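Local coordinates for protein alpha-glucosidase (Bacteroides thetaiotaomicron, PDB 5XFM) that hydrolyses sugar glycosides as a calcium-binding enzyme of glycoside hydrolase family 97, probably cleaving beta-L-arabinopyranosides and alpha-galactosides, at residues T138-E142 with V234-M238; T412-Y416 with F432-T436. The protein carries 1 engineered substitution. One frame throughout, in Å; residues are numbered along the deposited sequence.

Contact 1: residues T138-E142 with V234-M238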
loop_
_atom_site.group_PDB
_atom_site.type_symbol
_atom_site.label_atom_id
_atom_site.label_comp_id
_atom_site.label_asym_id
_atom_site.label_seq_id
_atom_site.Cartn_x
_atom_site.Cartn_y
_atom_site.Cartn_z
ATOM N N THR A 138 -19.742 18.169 -10.754
ATOM C CA THR A 138 -18.359 17.984 -11.154
ATOM C C THR A 138 -17.486 18.850 -10.259
ATOM O O THR A 138 -17.618 20.071 -10.257
ATOM C CB THR A 138 -18.133 18.379 -12.623
ATOM O OG1 THR A 138 -18.981 17.595 -13.473
ATOM C CG2 THR A 138 -16.681 18.163 -13.020
ATOM N N VAL A 139 -16.595 18.228 -9.496
ATOM C CA VAL A 139 -15.673 18.990 -8.660
ATOM C C VAL A 139 -14.469 19.412 -9.487
ATOM O O VAL A 139 -13.629 18.584 -9.846
ATOM C CB VAL A 139 -15.199 18.192 -7.427
ATOM C CG1 VAL A 139 -14.182 18.998 -6.631
ATOM C CG2 VAL A 139 -16.383 17.809 -6.554
ATOM N N LYS A 140 -14.400 20.702 -9.802
ATOM C CA LYS A 140 -13.342 21.231 -10.650
ATOM C C LYS A 140 -11.992 21.153 -9.949
ATOM O O LYS A 140 -10.970 20.898 -10.590
ATOM C CB LYS A 140 -13.623 22.687 -11.042
ATOM C CG LYS A 140 -14.898 22.919 -11.840
ATOM C CD LYS A 140 -15.040 24.388 -12.229
ATOM C CE LYS A 140 -16.417 24.682 -12.818
ATOM N NZ LYS A 140 -16.653 23.987 -14.116
ATOM N N GLU A 141 -11.988 21.365 -8.633
ATOM C CA GLU A 141 -10.714 21.399 -7.913
ATOM C C GLU A 141 -10.879 21.315 -6.397
ATOM O O GLU A 141 -11.866 21.781 -5.862
ATOM C CB GLU A 141 -9.990 22.692 -8.300
ATOM C CG GLU A 141 -8.752 23.054 -7.529
ATOM C CD GLU A 141 -8.155 24.346 -8.048
ATOM O OE1 GLU A 141 -8.939 25.207 -8.507
ATOM O OE2 GLU A 141 -6.916 24.500 -8.012
ATOM N N GLU A 142 -9.928 20.705 -5.700
ATOM C CA GLU A 142 -9.926 20.758 -4.242
ATOM C C GLU A 142 -8.892 21.767 -3.757
ATOM O O GLU A 142 -7.780 21.828 -4.281
ATOM C CB GLU A 142 -9.660 19.376 -3.625
ATOM C CG GLU A 142 -10.924 18.573 -3.356
ATOM C CD GLU A 142 -10.664 17.218 -2.715
ATOM O OE1 GLU A 142 -10.145 17.160 -1.578
ATOM O OE2 GLU A 142 -10.993 16.197 -3.355
ATOM N N VAL A 234 -3.996 19.060 -2.207
ATOM C CA VAL A 234 -4.554 17.908 -2.890
ATOM C C VAL A 234 -4.700 18.220 -4.376
ATOM O O VAL A 234 -5.385 19.171 -4.755
ATOM C CB VAL A 234 -5.919 17.515 -2.310
ATOM C CG1 VAL A 234 -6.571 16.420 -3.174
ATOM C CG2 VAL A 234 -5.761 17.055 -0.865
ATOM N N ALA A 235 -4.026 17.439 -5.212
ATOM C CA ALA A 235 -4.068 17.653 -6.650
ATOM C C ALA A 235 -4.782 16.503 -7.347
ATOM O O ALA A 235 -4.635 15.344 -6.951
ATOM C CB ALA A 235 -2.653 17.815 -7.206
ATOM N N PHE A 236 -5.537 16.826 -8.395
ATOM C CA PHE A 236 -6.235 15.821 -9.187
ATOM C C PHE A 236 -5.287 15.299 -10.276
ATOM O O PHE A 236 -4.238 15.904 -10.513
ATOM C CB PHE A 236 -7.509 16.419 -9.796
ATOM C CG PHE A 236 -8.602 16.665 -8.798
ATOM C CD1 PHE A 236 -8.540 16.112 -7.526
ATOM C CD2 PHE A 236 -9.683 17.475 -9.122
ATOM C CE1 PHE A 236 -9.540 16.351 -6.602
ATOM C CE2 PHE A 236 -10.687 17.716 -8.201
ATOM C CZ PHE A 236 -10.614 17.153 -6.939
ATOM N N PRO A 237 -5.641 14.176 -10.935
ATOM C CA PRO A 237 -4.730 13.621 -11.948
ATOM C C PRO A 237 -4.425 14.579 -13.098
ATOM O O PRO A 237 -5.194 15.502 -13.370
ATOM C CB PRO A 237 -5.476 12.377 -12.459
ATOM C CG PRO A 237 -6.881 12.496 -11.945
ATOM C CD PRO A 237 -6.792 13.290 -10.688
ATOM N N MET A 238 -3.288 14.360 -13.756
ATOM C CA MET A 238 -2.887 15.169 -14.896
ATOM C C MET A 238 -3.680 14.798 -16.149
ATOM O O MET A 238 -4.017 13.638 -16.351
ATOM C CB MET A 238 -1.387 15.014 -15.141
ATOM C CG MET A 238 -0.554 15.362 -13.918
ATOM S SD MET A 238 1.134 14.758 -14.028
ATOM C CE MET A 238 0.863 12.990 -14.030
#
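A classic beta bulge and the fraying end of an antiparallel strand pair, in the family 97 N-terminal domain, frame this contact. Lys140 and Glu141 form the bulge, both facing Asn58 on strand 47-59, and from it the strand runs on to Glu142. There it lies beside Val234, their CA atoms 6.2 Å apart, with Glu142 O 3.6 Å from Val234 O. Past Ala235 the second chain leaves strand geometry, and the gap is filled by the side chain of Phe236, the residue most covered here. A large flat ring suits the place: it reaches across to backbone and side chain alike. Val139 O, 3.5 Å from Phe236 CE2, and Glu142 OE2, 3.6 Å from Phe236 CE1, lie at the ring edge, where aromatic hydrogens carry slight positive charge. Glu141 CA packs 3.7 Å from Phe236 CE2, while Val139 CG1 adds apolar contact 4.0 Å from Phe236 CZ. The carboxylate of Glu142 is met through OE2 by a salt bridge with Arg261 and a hydrogen bond with Tyr218. The CA-to-CB bonds of Lys140 and Glu141 point away from 234-238, as suits exposed charged residues. Strand 136-147 pairs antiparallel with strand 47-59 and also with strands 231-235 and 251-253; Val139 packs on Met57 and Phe252, and Phe236 touches Pro250 and Ser221.

Contact 2: residues T412-Y416 with F432-T436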
loop_
_atom_site.group_PDB
_atom_site.type_symbol
_atom_site.label_atom_id
_atom_site.label_comp_id
_atom_site.label_asym_id
_atom_site.label_seq_id
_atom_site.Cartn_x
_atom_site.Cartn_y
_atom_site.Cartn_z
ATOM N N THR A 412 -10.288 5.284 -14.979
ATOM C CA THR A 412 -9.427 4.183 -14.610
ATOM C C THR A 412 -9.937 3.545 -13.331
ATOM O O THR A 412 -9.908 2.318 -13.189
ATOM C CB THR A 412 -7.962 4.639 -14.438
ATOM O OG1 THR A 412 -7.605 5.499 -15.524
ATOM C CG2 THR A 412 -7.020 3.435 -14.421
ATOM N N MET A 413 -10.400 4.373 -12.395
ATOM C CA MET A 413 -11.036 3.868 -11.175
ATOM C C MET A 413 -12.211 2.957 -11.537
ATOM O O MET A 413 -12.389 1.869 -10.956
ATOM C CB MET A 413 -11.521 5.020 -10.285
ATOM C CG MET A 413 -10.423 5.972 -9.824
ATOM S SD MET A 413 -9.107 5.119 -8.934
ATOM C CE MET A 413 -7.807 5.209 -10.164
ATOM N N ARG A 414 -13.005 3.415 -12.503
ATOM C CA ARG A 414 -14.130 2.646 -13.020
ATOM C C ARG A 414 -13.632 1.297 -13.496
ATOM O O ARG A 414 -14.232 0.257 -13.181
ATOM C CB ARG A 414 -14.834 3.391 -14.158
ATOM C CG ARG A 414 -15.725 4.529 -13.696
ATOM C CD ARG A 414 -16.306 5.303 -14.875
ATOM N NE ARG A 414 -17.057 6.479 -14.430
ATOM C CZ ARG A 414 -16.858 7.714 -14.882
ATOM N NH1 ARG A 414 -15.932 7.946 -15.800
ATOM N NH2 ARG A 414 -17.589 8.720 -14.421
ATOM N N LEU A 415 -12.513 1.312 -14.225
ATOM C CA LEU A 415 -11.964 0.058 -14.730
ATOM C C LEU A 415 -11.518 -0.902 -13.602
ATOM O O LEU A 415 -11.867 -2.092 -13.623
ATOM C CB LEU A 415 -10.801 0.346 -15.669
ATOM C CG LEU A 415 -10.178 -0.869 -16.353
ATOM C CD1 LEU A 415 -11.225 -1.635 -17.160
ATOM C CD2 LEU A 415 -9.045 -0.414 -17.233
ATOM N N TYR A 416 -10.752 -0.391 -12.633
ATOM C CA TYR A 416 -10.332 -1.174 -11.463
ATOM C C TYR A 416 -11.507 -1.876 -10.803
ATOM O O TYR A 416 -11.485 -3.096 -10.554
ATOM C CB TYR A 416 -9.656 -0.292 -10.398
ATOM C CG TYR A 416 -8.216 0.104 -10.650
ATOM C CD1 TYR A 416 -7.182 -0.826 -10.552
ATOM C CD2 TYR A 416 -7.884 1.426 -10.929
ATOM C CE1 TYR A 416 -5.866 -0.453 -10.767
ATOM C CE2 TYR A 416 -6.576 1.805 -11.141
ATOM C CZ TYR A 416 -5.572 0.867 -11.059
ATOM O OH TYR A 416 -4.272 1.264 -11.275
ATOM N N PHE A 432 -3.221 -6.322 -8.556
ATOM C CA PHE A 432 -2.933 -5.260 -9.517
ATOM C C PHE A 432 -1.444 -4.953 -9.595
ATOM O O PHE A 432 -0.746 -4.939 -8.583
ATOM C CB PHE A 432 -3.683 -3.977 -9.180
ATOM C CG PHE A 432 -5.160 -4.083 -9.356
ATOM C CD1 PHE A 432 -5.695 -4.597 -10.526
ATOM C CD2 PHE A 432 -6.020 -3.659 -8.360
ATOM C CE1 PHE A 432 -7.056 -4.692 -10.689
ATOM C CE2 PHE A 432 -7.385 -3.753 -8.523
ATOM C CZ PHE A 432 -7.902 -4.269 -9.685
ATOM N N HIS A 433 -0.973 -4.702 -10.812
ATOM C CA HIS A 433 0.391 -4.244 -11.052
ATOM C C HIS A 433 0.369 -3.064 -12.016
ATOM O O HIS A 433 -0.636 -2.830 -12.693
ATOM C CB HIS A 433 1.260 -5.372 -11.609
ATOM C CG HIS A 433 1.985 -6.152 -10.558
ATOM N ND1 HIS A 433 3.360 -6.238 -10.514
ATOM C CD2 HIS A 433 1.530 -6.884 -9.516
ATOM C CE1 HIS A 433 3.719 -6.980 -9.482
ATOM N NE2 HIS A 433 2.625 -7.385 -8.861
ATOM N N GLY A 434 1.474 -2.324 -12.072
ATOM C CA GLY A 434 1.591 -1.165 -12.945
ATOM C C GLY A 434 0.454 -0.227 -12.648
ATOM O O GLY A 434 -0.211 0.272 -13.557
ATOM N N CYS A 435 0.259 0.026 -11.359
ATOM C CA CYS A 435 -1.028 0.492 -10.858
ATOM C C CYS A 435 -0.905 1.598 -9.830
ATOM O O CYS A 435 0.198 1.987 -9.424
ATOM C CB CYS A 435 -1.795 -0.680 -10.235
ATOM S SG CYS A 435 -0.930 -1.444 -8.820
ATOM N N THR A 436 -2.057 2.097 -9.404
ATOM C CA THR A 436 -2.096 3.134 -8.399
ATOM C C THR A 436 -2.127 2.536 -7.003
ATOM O O THR A 436 -2.347 1.329 -6.835
ATOM C CB THR A 436 -3.308 4.034 -8.591
ATOM O OG1 THR A 436 -3.204 5.185 -7.742
ATOM C CG2 THR A 436 -4.608 3.275 -8.305
#
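Tyr416 is the pivot of this buried contact, and Phe432 and Thr436 are its main partners. Its CA-to-CB bond points sideways relative to 432-436, yet the long side chain carries the ring and hydroxyl across from helix 410-425. The ring meets Phe432 in a T-shaped pair: the edge of Tyr416 is directed at the face of Phe432, with centroids 4.9 Å apart and planes at 78°. Tyr416 CD1 comes 3.6 Å from Phe432 CE2, setting weakly positive ring hydrogens against the electron-rich face. Phenylalanine suits this site at the end of strand 429-432, where its CA-to-CB bond points toward the helix and the side chain needs no polar partner. At the far end of the tyrosine, Thr436 N donates a hydrogen bond to Tyr416 OH (3.0 Å, 156°), so the hydroxyl satisfies a buried backbone amide that a phenylalanine could not. The same oxygen lies 3.3 Å from Cys435 CB. Thr436 is apt because its two branches do different work: CG2 packs 3.6 Å from Tyr416 OH and 4.2 Å from Met413 CE, while OG1 bonds to Arg439 and Asp408. Between these points, Gly434 makes the turn with positive phi, and its N bonds to the calcium ligand Glu452. Phe405 stacks on Tyr416, and Trp441 adds another edge-to-face partner. This is beta/alpha packing of a TIM-barrel-type domain: a helix set against the loop after the next parallel strand, here close to the calcium site.

The two contacts come in series along the chain: contact 1 closes within the N-terminal region before contact 2 opens in the glycoside hydrolase 97 barrel. They share no sheet. Contact 1 belongs to an antiparallel sheet of the N-terminal region, whereas contact 2 joins a helix to the loop after a strand of the parallel barrel sheet. Their centres are 18 Å apart and their nearest atoms about 8 Å, without touching. In contact 2, Met413 touches Val214 and Thr436 touches Tyr173, both of the N-terminal region, so contact 1 is probably near the same meeting of the two regions. The calcium site spans this divide: Glu174 comes from the N-terminal region, Glu452 and Glu458 from the barrel.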